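Local coordinates for protein tapirin (Caldicellulosiruptor hydrothermalis, PDB 6N2C) that probably binds cellulose through its beta-helix C-terminal domain, helping cells of this extremely thermophilic bacterium adhere to their substrate, at residues Gly284-Val289 / Ser304-Thr309; Asp299-Ser304 / Asn320-Lys325; Val391-Cys396 / Val413-Glu418. One frame throughout, in Å; residues are numbered along the deposited sequence.

Contact 1 (Gly284-Val289 / Ser304-Thr309); sequences GKDEIV and SSNLVT
Glu287, Ile288 and Val289 pair in parallel with Leu307, Val308 and Thr309, the two short strands running with their axes 4.7 Å apart and only 4° off parallel, as successive coils of a parallel beta-helix do. Three backbone bonds join them: Leu307 N to Asp286 O, Ile288 N to Leu307 O, and Thr309 N to Ile288 O. In the turn leading into the strands, Lys285 N bonds Ser304 O, and the side chain of Asn306 then stands in for a backbone acceptor. Asn306 CG lies beside its own backbone N (chi1 -64°), and from there OD1 accepts from Asp286 N at 3.0 Å, while its ND2 bonds Asn302 O, which fixes the rotation of the amide from both ends. The Asp286 carboxylate runs alongside this amide but is bonded to Ser283 OG and Asn266 N. Among the buried side chains, Ile288 CB meets Val308 CG2 at 4.2 Å. On the opposite face Glu287 lies extended beside Leu307, its OE2 4.0 Å from Leu307 CD2. That same OE2 accepts from a water at 2.9 Å, which also donates to Ile288 O and accepts from Thr309 OG1 at 2.6 Å.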
ATOM      1  N   GLY A 284      11.874  -9.993  -2.232  1.00 16.98           N
ATOM      2  CA  GLY A 284      12.353 -10.740  -3.376  1.00 17.96           C
ATOM      3  C   GLY A 284      11.258 -11.378  -4.199  1.00 16.36           C
ATOM      4  O   GLY A 284      10.236 -11.825  -3.629  1.00 15.87           O
ATOM      5  N   LYS A 285      11.363 -11.291  -5.522  1.00 13.83           N
ATOM      6  CA  LYS A 285      10.344 -11.778  -6.423  1.00 17.09           C
ATOM      7  C   LYS A 285       8.948 -11.146  -6.029  1.00 16.53           C
ATOM      8  O   LYS A 285       7.918 -11.748  -6.229  1.00 17.14           O
ATOM      9  CB  LYS A 285      10.222 -13.286  -6.421  1.00 22.92           C
ATOM     10  CG  LYS A 285      11.463 -13.967  -6.972  1.00 27.69           C
ATOM     11  CD  LYS A 285      11.218 -14.188  -8.441  1.00 40.26           C
ATOM     12  CE  LYS A 285      10.963 -15.651  -8.640  1.00 45.96           C
ATOM     13  NZ  LYS A 285      12.230 -16.357  -8.957  1.00 49.05           N
ATOM     14  N   ASP A 286       8.994  -9.914  -5.560  1.00 17.73           N
ATOM     15  CA  ASP A 286       7.757  -9.201  -5.169  1.00 16.72           C
ATOM     16  C   ASP A 286       7.514  -8.078  -6.196  1.00 17.08           C
ATOM     17  O   ASP A 286       8.466  -7.437  -6.690  1.00 18.27           O
ATOM     18  CB  ASP A 286       7.890  -8.641  -3.779  1.00 16.21           C
ATOM     19  CG  ASP A 286       7.906  -9.699  -2.717  1.00 14.66           C
ATOM     20  OD1 ASP A 286       7.097 -10.675  -2.787  1.00 18.19           O
ATOM     21  OD2 ASP A 286       8.594  -9.455  -1.694  1.00 17.87           O
ATOM     22  N   GLU A 287       6.219  -7.821  -6.462  1.00 15.61           N
ATOM     23  CA  GLU A 287       5.849  -6.783  -7.414  1.00 16.91           C
ATOM     24  C   GLU A 287       4.862  -5.823  -6.825  1.00 15.91           C
ATOM     25  O   GLU A 287       3.892  -6.255  -6.229  1.00 16.11           O
ATOM     26  CB  GLU A 287       5.203  -7.455  -8.622  1.00 19.85           C
ATOM     27  CG  GLU A 287       4.790  -6.473  -9.707  1.00 24.99           C
ATOM     28  CD  GLU A 287       4.123  -7.091 -10.956  1.00 29.86           C
ATOM     29  OE1 GLU A 287       3.771  -8.291 -10.982  1.00 38.77           O
ATOM     30  OE2 GLU A 287       4.033  -6.366 -11.963  1.00 31.50           O
ATOM     31  N   ILE A 288       5.077  -4.531  -7.070  1.00 14.73           N
ATOM     32  CA  ILE A 288       4.092  -3.479  -6.750  1.00 16.44           C
ATOM     33  C   ILE A 288       3.787  -2.830  -8.084  1.00 16.65           C
ATOM     34  O   ILE A 288       4.702  -2.420  -8.814  1.00 19.75           O
ATOM     35  CB  ILE A 288       4.671  -2.484  -5.807  1.00 16.78           C
ATOM     36  CG1 ILE A 288       4.901  -3.161  -4.447  1.00 16.86           C
ATOM     37  CG2 ILE A 288       3.661  -1.335  -5.595  1.00 19.51           C
ATOM     38  CD1 ILE A 288       5.320  -2.228  -3.396  1.00 17.43           C
ATOM     39  N   VAL A 289       2.522  -2.717  -8.441  1.00 15.39           N
ATOM     40  CA  VAL A 289       2.156  -1.849  -9.574  1.00 17.65           C
ATOM     41  C   VAL A 289       1.306  -0.689  -9.012  1.00 18.32           C
ATOM     42  O   VAL A 289       0.267  -0.959  -8.434  1.00 17.17           O
ATOM     43  CB  VAL A 289       1.234  -2.624 -10.549  1.00 21.12           C
ATOM     44  CG1 VAL A 289       0.879  -1.732 -11.767  1.00 22.29           C
ATOM     45  CG2 VAL A 289       1.879  -3.907 -11.044  1.00 26.54           C
ATOM     46  N   SER A 304      15.986 -10.625  -5.158  1.00 18.99           N
ATOM     47  CA  SER A 304      16.199 -10.215  -6.492  1.00 18.32           C
ATOM     48  C   SER A 304      14.903 -10.404  -7.220  1.00 19.36           C
ATOM     49  O   SER A 304      13.957 -11.010  -6.728  1.00 21.44           O
ATOM     50  CB  SER A 304      17.371 -11.021  -7.164  1.00 20.20           C
ATOM     51  OG  SER A 304      16.951 -12.396  -7.352  1.00 22.46           O
ATOM     52  N   SER A 305      14.851  -9.867  -8.434  0.60 19.14           N
ATOM     53  CA  SER A 305      13.731 -10.017  -9.318  0.60 19.78           C
ATOM     54  C   SER A 305      12.447  -9.384  -8.757  0.60 19.22           C
ATOM     55  O   SER A 305      11.362  -9.876  -9.043  0.60 18.39           O
ATOM     56  CB  SER A 305      13.479 -11.467  -9.663  0.60 22.23           C
ATOM     57  OG  SER A 305      12.679 -11.512 -10.822  0.60 23.81           O
ATOM     58  N   ASN A 306      12.628  -8.312  -7.999  1.00 18.30           N
ATOM     59  CA  ASN A 306      11.477  -7.454  -7.570  1.00 18.37           C
ATOM     60  C   ASN A 306      11.128  -6.559  -8.707  1.00 18.83           C
ATOM     61  O   ASN A 306      11.927  -6.268  -9.656  1.00 17.90           O
ATOM     62  CB  ASN A 306      11.866  -6.638  -6.376  1.00 16.73           C
ATOM     63  CG  ASN A 306      12.175  -7.458  -5.185  1.00 15.77           C
ATOM     64  OD1 ASN A 306      11.291  -8.211  -4.655  1.00 16.35           O
ATOM     65  ND2 ASN A 306      13.370  -7.219  -4.599  1.00 16.25           N
ATOM     66  N   LEU A 307       9.933  -5.960  -8.644  1.00 18.74           N
ATOM     67  CA  LEU A 307       9.590  -4.974  -9.672  1.00 16.78           C
ATOM     68  C   LEU A 307       8.608  -3.980  -9.031  1.00 17.14           C
ATOM     69  O   LEU A 307       7.571  -4.403  -8.544  1.00 18.56           O
ATOM     70  CB  LEU A 307       8.912  -5.611 -10.851  1.00 18.87           C
ATOM     71  CG  LEU A 307       8.444  -4.671 -11.988  1.00 20.75           C
ATOM     72  CD1 LEU A 307       9.561  -3.820 -12.456  1.00 23.45           C
ATOM     73  CD2 LEU A 307       7.740  -5.382 -13.105  1.00 21.90           C
ATOM     74  N   VAL A 308       9.005  -2.740  -8.932  1.00 14.96           N
ATOM     75  CA  VAL A 308       8.112  -1.662  -8.500  1.00 14.80           C
ATOM     76  C   VAL A 308       7.890  -0.752  -9.754  1.00 16.32           C
ATOM     77  O   VAL A 308       8.820  -0.128 -10.244  1.00 17.73           O
ATOM     78  CB  VAL A 308       8.655  -0.826  -7.359  1.00 15.06           C
ATOM     79  CG1 VAL A 308       7.662   0.306  -7.078  1.00 15.40           C
ATOM     80  CG2 VAL A 308       8.835  -1.699  -6.111  1.00 15.58           C
ATOM     81  N   THR A 309       6.656  -0.776 -10.311  1.00 14.22           N
ATOM     82  CA  THR A 309       6.305  -0.015 -11.460  1.00 17.11           C
ATOM     83  C   THR A 309       5.464   1.213 -11.043  1.00 17.78           C
ATOM     84  O   THR A 309       4.445   1.021 -10.318  1.00 17.74           O
ATOM     85  CB  THR A 309       5.497  -0.894 -12.425  1.00 19.68           C
ATOM     86  OG1 THR A 309       6.321  -1.994 -12.872  1.00 21.15           O
ATOM     87  CG2 THR A 309       5.107  -0.117 -13.605  1.00 20.56           C
TER
HETATM   88  O   HOH W   1       5.265  -3.820 -11.314  0.48 17.19           O

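Contact 2 (Asp299-Ser304 / Asn320-Lys325); sequences DIRNGS and NIWTDK
Arg301 lies alongside Trp322, and its aliphatic part makes the closest approach: CD sits over the centre of the six-membered ring of Trp322, 3.5 Å from the centroid, in a CH-pi contact. CD is anti to CA (chi2 -164°), which carries it out over the indole. Beyond it the guanidinium stands steeply, its plane 77° from that of the ring, so the cation-pi contact, with Arg301 CZ 4.8 Å from the same centroid, is made by an edge. Arg301 NH1 reaches Trp322 CH2 at 3.5 Å. An alanine in place of Trp322 would probably leave Arg301 CD and NH1 without the surface they rest on and the guanidinium freer to turn. The indole also has a cation-pi partner in Arg342.

Polar bonds tie the flanking groups. Asn320 ND2 gives a nearly straight bond to Asp299 OD1 (2.7 Å), lying in the plane of its own amide, while Asn320 OD1 is bonded to Lys318 NZ. Asp299 OD2 pairs with Arg301 NH2 at 3.3 Å, so the one carboxylate holds both neighbours. Thr323 OG1 donates to Gly303 O at 2.9 Å and ties the loop after strand 297-300 to the loop after strand 318-321.

In the backbone, Ile300 N bonds Asn320 O, and Ile300 O accepts from Trp322 N and, weakly, from Thr323 N.

Among the apolar contacts, Ile300 crosses Thr323 at about a right angle, CG2 to CG2 4.1 Å, and its CD1 is 4.4 Å from Ile321 CG1. Ile300 and Ile321 share nearly the same torsions, one above the other: an aliphatic stack of the kind that fills parallel beta-helices, with the hydrogen-bonded Asp299 and Asn320 on the opposite face of the coils.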
ATOM      1  N   ASP A 299      11.878   0.495   0.261  1.00 16.91           N
ATOM      2  CA  ASP A 299      13.062  -0.431   0.281  1.00 17.36           C
ATOM      3  C   ASP A 299      12.917  -1.494  -0.781  1.00 20.15           C
ATOM      4  O   ASP A 299      12.010  -2.340  -0.719  1.00 19.16           O
ATOM      5  CB  ASP A 299      13.246  -1.037   1.690  1.00 18.56           C
ATOM      6  CG  ASP A 299      13.992  -0.127   2.647  1.00 20.44           C
ATOM      7  OD1 ASP A 299      14.737   0.755   2.233  1.00 23.20           O
ATOM      8  OD2 ASP A 299      13.877  -0.343   3.871  1.00 24.14           O
ATOM      9  N   ILE A 300      13.746  -1.411  -1.809  1.00 16.16           N
ATOM     10  CA  ILE A 300      13.867  -2.435  -2.784  1.00 16.71           C
ATOM     11  C   ILE A 300      15.285  -3.026  -2.641  1.00 15.67           C
ATOM     12  O   ILE A 300      16.179  -2.710  -3.444  1.00 18.50           O
ATOM     13  CB  ILE A 300      13.603  -1.965  -4.207  1.00 17.26           C
ATOM     14  CG1 ILE A 300      12.296  -1.178  -4.281  1.00 18.12           C
ATOM     15  CG2 ILE A 300      13.550  -3.121  -5.198  1.00 18.96           C
ATOM     16  CD1 ILE A 300      12.142  -0.512  -5.601  1.00 17.19           C
ATOM     17  N   ARG A 301      15.460  -3.786  -1.585  1.00 17.06           N
ATOM     18  CA  ARG A 301      16.832  -4.198  -1.204  1.00 20.90           C
ATOM     19  C   ARG A 301      17.007  -5.712  -1.080  1.00 22.77           C
ATOM     20  O   ARG A 301      18.052  -6.221  -1.447  1.00 25.07           O
ATOM     21  CB  ARG A 301      17.177  -3.654   0.148  1.00 20.49           C
ATOM     22  CG  ARG A 301      17.192  -2.154   0.174  1.00 24.66           C
ATOM     23  CD  ARG A 301      17.915  -1.598   1.409  1.00 27.04           C
ATOM     24  NE  ARG A 301      17.179  -1.760   2.604  1.00 28.41           N
ATOM     25  CZ  ARG A 301      17.560  -1.334   3.804  1.00 34.44           C
ATOM     26  NH1 ARG A 301      18.709  -0.694   3.981  1.00 39.63           N
ATOM     27  NH2 ARG A 301      16.790  -1.539   4.843  1.00 34.71           N
ATOM     28  N   ASN A 302      16.030  -6.385  -0.554  1.00 19.76           N
ATOM     29  CA  ASN A 302      16.077  -7.821  -0.324  1.00 21.51           C
ATOM     30  C   ASN A 302      15.836  -8.639  -1.564  1.00 20.15           C
ATOM     31  O   ASN A 302      14.990  -8.360  -2.456  1.00 18.56           O
ATOM     32  CB  ASN A 302      15.031  -8.276   0.679  1.00 22.26           C
ATOM     33  CG  ASN A 302      15.284  -7.767   2.026  1.00 27.30           C
ATOM     34  OD1 ASN A 302      16.450  -7.707   2.435  1.00 27.19           O
ATOM     35  ND2 ASN A 302      14.208  -7.345   2.759  1.00 27.80           N
ATOM     36  N   GLY A 303      16.603  -9.748  -1.667  1.00 19.46           N
ATOM     37  CA  GLY A 303      16.329 -10.682  -2.775  1.00 18.78           C
ATOM     38  C   GLY A 303      16.710 -10.174  -4.142  1.00 18.33           C
ATOM     39  O   GLY A 303      17.588  -9.317  -4.280  1.00 22.52           O
ATOM     40  N   SER A 304      15.986 -10.625  -5.158  1.00 18.99           N
ATOM     41  CA  SER A 304      16.199 -10.215  -6.492  1.00 18.32           C
ATOM     42  C   SER A 304      14.903 -10.404  -7.220  1.00 19.36           C
ATOM     43  O   SER A 304      13.957 -11.010  -6.728  1.00 21.44           O
ATOM     44  CB  SER A 304      17.371 -11.021  -7.164  1.00 20.20           C
ATOM     45  OG  SER A 304      16.951 -12.396  -7.352  1.00 22.46           O
ATOM     46  N   ASN A 320      15.599   3.311  -1.354  1.00 16.40           N
ATOM     47  CA  ASN A 320      16.790   2.430  -1.442  1.00 17.97           C
ATOM     48  C   ASN A 320      16.545   1.437  -2.521  1.00 18.55           C
ATOM     49  O   ASN A 320      15.609   0.622  -2.428  1.00 17.66           O
ATOM     50  CB  ASN A 320      16.999   1.709  -0.105  1.00 19.69           C
ATOM     51  CG  ASN A 320      17.428   2.620   0.960  1.00 21.43           C
ATOM     52  OD1 ASN A 320      18.377   3.393   0.736  1.00 26.94           O
ATOM     53  ND2 ASN A 320      16.727   2.624   2.127  1.00 23.18           N
ATOM     54  N   ILE A 321      17.300   1.498  -3.597  1.00 20.74           N
ATOM     55  CA  ILE A 321      17.243   0.474  -4.648  1.00 19.66           C
ATOM     56  C   ILE A 321      18.625  -0.277  -4.652  1.00 21.06           C
ATOM     57  O   ILE A 321      19.604   0.284  -5.132  1.00 20.57           O
ATOM     58  CB  ILE A 321      16.946   1.032  -6.027  1.00 20.64           C
ATOM     59  CG1 ILE A 321      15.754   2.000  -6.006  1.00 20.50           C
ATOM     60  CG2 ILE A 321      16.737  -0.110  -7.009  1.00 21.67           C
ATOM     61  CD1 ILE A 321      15.558   2.751  -7.302  1.00 22.86           C
ATOM     62  N   TRP A 322      18.664  -1.474  -4.066  1.00 20.51           N
ATOM     63  CA  TRP A 322      19.908  -2.262  -3.935  1.00 19.85           C
ATOM     64  C   TRP A 322      19.832  -3.588  -4.694  1.00 24.75           C
ATOM     65  O   TRP A 322      20.776  -4.373  -4.675  1.00 22.84           O
ATOM     66  CB  TRP A 322      20.279  -2.472  -2.454  1.00 22.17           C
ATOM     67  CG  TRP A 322      20.437  -1.254  -1.604  1.00 22.40           C
ATOM     68  CD1 TRP A 322      20.078   0.033  -1.872  1.00 23.17           C
ATOM     69  CD2 TRP A 322      20.927  -1.248  -0.286  1.00 29.56           C
ATOM     70  NE1 TRP A 322      20.369   0.832  -0.819  1.00 29.70           N
ATOM     71  CE2 TRP A 322      20.899   0.042   0.163  1.00 26.50           C
ATOM     72  CE3 TRP A 322      21.449  -2.237   0.539  1.00 31.81           C
ATOM     73  CZ2 TRP A 322      21.309   0.390   1.458  1.00 41.44           C
ATOM     74  CZ3 TRP A 322      21.841  -1.908   1.791  1.00 34.55           C
ATOM     75  CH2 TRP A 322      21.784  -0.606   2.246  1.00 36.00           C
ATOM     76  N   THR A 323      18.741  -3.792  -5.457  1.00 22.59           N
ATOM     77  CA  THR A 323      18.537  -4.909  -6.295  1.00 21.53           C
ATOM     78  C   THR A 323      17.597  -4.545  -7.431  1.00 20.29           C
ATOM     79  O   THR A 323      17.166  -3.366  -7.489  1.00 18.75           O
ATOM     80  CB  THR A 323      18.055  -6.109  -5.438  1.00 21.87           C
ATOM     81  OG1 THR A 323      18.230  -7.290  -6.233  1.00 22.21           O
ATOM     82  CG2 THR A 323      16.544  -5.919  -5.011  1.00 21.07           C
ATOM     83  N   ASP A 324      17.277  -5.458  -8.337  1.00 19.92           N
ATOM     84  CA  ASP A 324      16.391  -5.181  -9.451  1.00 19.86           C
ATOM     85  C   ASP A 324      14.965  -5.243  -8.932  1.00 19.94           C
ATOM     86  O   ASP A 324      14.682  -6.170  -8.180  1.00 21.04           O
ATOM     87  CB  ASP A 324      16.607  -6.126 -10.631  1.00 24.70           C
ATOM     88  CG  ASP A 324      16.515  -7.624 -10.270  1.00 24.39           C
ATOM     89  OD1 ASP A 324      17.086  -8.112  -9.243  1.00 21.88           O
ATOM     90  OD2 ASP A 324      15.826  -8.309 -11.005  1.00 23.81           O
ATOM     91  N   LYS A 325      14.053  -4.328  -9.290  0.53 18.80           N
ATOM     92  CA  LYS A 325      14.256  -3.045  -9.957  0.53 16.69           C
ATOM     93  C   LYS A 325      13.044  -2.107  -9.684  0.53 16.10           C
ATOM     94  O   LYS A 325      12.054  -2.487  -9.064  0.53 14.01           O
ATOM     95  CB  LYS A 325      14.432  -3.190 -11.468  0.53 16.80           C
ATOM     96  CG  LYS A 325      13.281  -3.847 -12.224  0.53 18.76           C
ATOM     97  CD  LYS A 325      13.693  -4.086 -13.684  0.53 21.70           C
ATOM     98  CE  LYS A 325      12.727  -4.957 -14.491  0.53 24.30           C
ATOM     99  NZ  LYS A 325      13.076  -4.975 -15.942  0.53 26.46           N
TER

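Contact 3 (Val391-Cys396 / Val413-Glu418); sequences VKKIVC and VSDKIE
Lys393 and Glu418 cross obliquely on one face of two parallel strands and meet in a salt bridge, Lys393 NZ to Glu418 OE1 at 3.2 Å, whose hydrogen bond is weak. The strands belong to successive coils of a parallel beta-helix, just past a corner between two of its faces. Lys393 is fully extended, its CG anti to the backbone N (chi1 -178°). Asp415 runs beside it and points the same way: OD2 comes to 3.5 Å from Lys393 CD, but the ammonium is more distant and is joined to OD2 through a water that accepts from Lys393 NZ. The other oxygen, Asp415 OD1, takes Lys416 NZ at 2.6 Å on its syn side, the lysine chain being bent to reach it. Asp415 thus lies close to both lysines, and its charge would probably ease the repulsion between their ammonium groups. Glu418 OE2 is bonded to Asn437.

Buried pairs stack before and after the corner: Val391 and Val413 side by side before it, CG2 to CG2 4.0 Å, and after it, on the side away from Lys393 and Glu418, Ile394 CB against Ile417 CG1 at 4.3 Å. Asp415 N to Lys392 O bridges the corner; the second segment has one residue more there, yet the pairing resumes, Ile394 N bonding Lys416 O and Glu418 N bonding Ile394 O. Strand 374-378 flanks the coil, pairing with Lys393 and Val395, as does strand 434-436, on which Lys416 and Ile417 pack.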
ATOM      1  N   VAL A 391      21.329   8.991 -18.894  1.00 20.90           N
ATOM      2  CA  VAL A 391      20.286   9.945 -18.673  1.00 22.13           C
ATOM      3  C   VAL A 391      20.387  11.103 -19.601  1.00 24.16           C
ATOM      4  O   VAL A 391      21.375  11.218 -20.359  1.00 24.65           O
ATOM      5  CB  VAL A 391      20.282  10.456 -17.224  1.00 23.42           C
ATOM      6  CG1 VAL A 391      20.260   9.281 -16.271  1.00 23.17           C
ATOM      7  CG2 VAL A 391      21.541  11.259 -16.898  1.00 23.94           C
ATOM      8  N   LYS A 392      19.374  11.963 -19.582  1.00 20.77           N
ATOM      9  CA  LYS A 392      19.424  13.152 -20.445  1.00 22.12           C
ATOM     10  C   LYS A 392      20.116  14.326 -19.769  1.00 23.08           C
ATOM     11  O   LYS A 392      20.964  14.978 -20.378  1.00 21.92           O
ATOM     12  CB  LYS A 392      18.032  13.490 -20.888  1.00 23.79           C
ATOM     13  CG  LYS A 392      17.932  14.693 -21.832  1.00 26.11           C
ATOM     14  CD  LYS A 392      16.605  14.745 -22.569  1.00 23.51           C
ATOM     15  CE  LYS A 392      15.531  15.430 -21.751  1.00 26.32           C
ATOM     16  NZ  LYS A 392      14.200  15.332 -22.422  1.00 26.59           N
ATOM     17  N   LYS A 393      19.702  14.686 -18.566  1.00 20.84           N
ATOM     18  CA  LYS A 393      20.278  15.833 -17.865  1.00 20.89           C
ATOM     19  C   LYS A 393      20.288  15.619 -16.375  1.00 19.60           C
ATOM     20  O   LYS A 393      19.373  15.021 -15.818  1.00 20.07           O
ATOM     21  CB  LYS A 393      19.498  17.141 -18.179  1.00 20.36           C
ATOM     22  CG  LYS A 393      20.018  18.424 -17.549  1.00 23.25           C
ATOM     23  CD  LYS A 393      19.163  19.634 -17.916  1.00 27.19           C
ATOM     24  CE  LYS A 393      19.851  20.927 -17.551  1.00 29.58           C
ATOM     25  NZ  LYS A 393      18.941  22.100 -17.833  1.00 37.07           N
ATOM     26  N   ILE A 394      21.352  16.092 -15.725  1.00 20.60           N
ATOM     27  CA  ILE A 394      21.389  16.141 -14.267  1.00 19.66           C
ATOM     28  C   ILE A 394      21.599  17.599 -13.895  1.00 21.69           C
ATOM     29  O   ILE A 394      22.470  18.296 -14.439  1.00 18.30           O
ATOM     30  CB  ILE A 394      22.485  15.261 -13.692  1.00 19.39           C
ATOM     31  CG1 ILE A 394      22.320  13.804 -14.150  1.00 21.07           C
ATOM     32  CG2 ILE A 394      22.650  15.410 -12.185  1.00 18.92           C
ATOM     33  CD1 ILE A 394      23.462  12.871 -13.755  1.00 21.06           C
ATOM     34  N   VAL A 395      20.854  18.028 -12.900  1.00 19.05           N
ATOM     35  CA  VAL A 395      20.978  19.335 -12.289  1.00 19.22           C
ATOM     36  C   VAL A 395      21.389  19.116 -10.876  1.00 20.03           C
ATOM     37  O   VAL A 395      20.680  18.451 -10.143  1.00 21.25           O
ATOM     38  CB  VAL A 395      19.617  20.082 -12.364  1.00 21.24           C
ATOM     39  CG1 VAL A 395      19.682  21.401 -11.615  1.00 22.39           C
ATOM     40  CG2 VAL A 395      19.278  20.346 -13.806  1.00 22.74           C
ATOM     41  N   CYS A 396      22.500  19.685 -10.417  1.00 18.33           N
ATOM     42  CA  CYS A 396      22.919  19.502  -9.065  1.00 20.12           C
ATOM     43  C   CYS A 396      23.114  20.934  -8.480  1.00 22.63           C
ATOM     44  O   CYS A 396      24.026  21.647  -8.909  1.00 20.51           O
ATOM     45  CB  CYS A 396      24.227  18.697  -8.957  1.00 19.94           C
ATOM     46  SG  CYS A 396      24.835  18.568  -7.283  1.00 22.41           S
ATOM     47  N   VAL A 413      25.421  11.114 -20.575  1.00 23.43           N
ATOM     48  CA  VAL A 413      24.491  12.245 -20.288  1.00 26.08           C
ATOM     49  C   VAL A 413      24.379  12.986 -21.597  1.00 26.50           C
ATOM     50  O   VAL A 413      25.331  13.668 -22.033  1.00 30.57           O
ATOM     51  CB  VAL A 413      24.994  13.189 -19.170  1.00 24.30           C
ATOM     52  CG1 VAL A 413      23.951  14.272 -18.854  1.00 26.58           C
ATOM     53  CG2 VAL A 413      25.282  12.390 -17.885  1.00 25.50           C
ATOM     54  N   SER A 414      23.213  12.895 -22.215  1.00 23.18           N
ATOM     55  CA  SER A 414      23.077  13.419 -23.575  1.00 27.24           C
ATOM     56  C   SER A 414      23.002  14.948 -23.659  1.00 27.42           C
ATOM     57  O   SER A 414      23.471  15.564 -24.652  1.00 29.08           O
ATOM     58  CB  SER A 414      21.907  12.730 -24.277  1.00 27.46           C
ATOM     59  OG  SER A 414      20.693  13.111 -23.703  1.00 26.67           O
ATOM     60  N   ASP A 415      22.493  15.604 -22.637  1.00 22.73           N
ATOM     61  CA  ASP A 415      22.469  17.050 -22.597  1.00 24.08           C
ATOM     62  C   ASP A 415      23.651  17.522 -21.743  1.00 28.81           C
ATOM     63  O   ASP A 415      24.730  17.835 -22.287  1.00 26.45           O
ATOM     64  CB  ASP A 415      21.135  17.576 -22.079  1.00 27.10           C
ATOM     65  CG  ASP A 415      21.081  19.099 -21.916  1.00 28.82           C
ATOM     66  OD1 ASP A 415      21.965  19.871 -22.397  1.00 27.62           O
ATOM     67  OD2 ASP A 415      20.121  19.611 -21.264  1.00 30.31           O
ATOM     68  N   LYS A 416      23.497  17.572 -20.417  1.00 23.47           N
ATOM     69  CA  LYS A 416      24.549  18.094 -19.578  1.00 21.91           C
ATOM     70  C   LYS A 416      24.347  17.748 -18.135  1.00 21.86           C
ATOM     71  O   LYS A 416      23.221  17.355 -17.733  1.00 20.59           O
ATOM     72  CB  LYS A 416      24.658  19.638 -19.726  1.00 27.37           C
ATOM     73  CG  LYS A 416      23.442  20.454 -19.192  1.00 26.05           C
ATOM     74  CD  LYS A 416      23.659  21.951 -19.269  1.00 28.72           C
ATOM     75  CE  LYS A 416      23.672  22.449 -20.709  1.00 30.38           C
ATOM     76  NZ  LYS A 416      22.415  22.301 -21.503  1.00 31.54           N
ATOM     77  N   ILE A 417      25.426  17.908 -17.361  1.00 19.49           N
ATOM     78  CA  ILE A 417      25.358  17.911 -15.918  1.00 19.39           C
ATOM     79  C   ILE A 417      25.554  19.383 -15.559  1.00 20.51           C
ATOM     80  O   ILE A 417      26.698  19.907 -15.574  1.00 21.45           O
ATOM     81  CB  ILE A 417      26.395  17.011 -15.271  1.00 20.13           C
ATOM     82  CG1 ILE A 417      26.216  15.543 -15.712  1.00 22.50           C
ATOM     83  CG2 ILE A 417      26.428  17.181 -13.741  1.00 21.13           C
ATOM     84  CD1 ILE A 417      27.384  14.640 -15.356  1.00 22.34           C
ATOM     85  N   GLU A 418      24.463  20.056 -15.180  1.00 19.15           N
ATOM     86  CA  GLU A 418      24.492  21.457 -14.824  1.00 17.98           C
ATOM     87  C   GLU A 418      24.618  21.558 -13.336  1.00 20.87           C
ATOM     88  O   GLU A 418      23.790  21.006 -12.596  1.00 20.90           O
ATOM     89  CB  GLU A 418      23.197  22.111 -15.306  1.00 21.24           C
ATOM     90  CG  GLU A 418      23.141  23.610 -15.014  1.00 23.92           C
ATOM     91  CD  GLU A 418      21.888  24.308 -15.467  1.00 30.27           C
ATOM     92  OE1 GLU A 418      20.981  23.596 -15.889  1.00 30.58           O
ATOM     93  OE2 GLU A 418      21.829  25.597 -15.390  1.00 28.83           O
TER
HETATM   94  O   HOH W   2      19.245  21.939 -20.757  1.00 33.61           O

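How the contacts relate
From the N terminus, Gly284-Val289 opens contact 1, and before it closes the chain passes through Asp299-Ser304, which opens contact 2. Ser304-Thr309 then closes contact 1 over one coil, and Asn320-Lys325 closes contact 2 over a coil's length that starts part-way through the first, so the two loops cross rather than nest. They share Ser304 and touch through probable hydrogen bonds Ser305 N to Asp324 OD1 and Val308 N to Lys325 O. Contact 1 ties strands 287-290 and 307-310 on one face of the beta-helix; contact 2 ties 297-300 and 318-321 on a second. Farther on, Val391-Cys396 opens contact 3 and Val413-Glu418 closes it one coil later, from the face of contact 1 into the third.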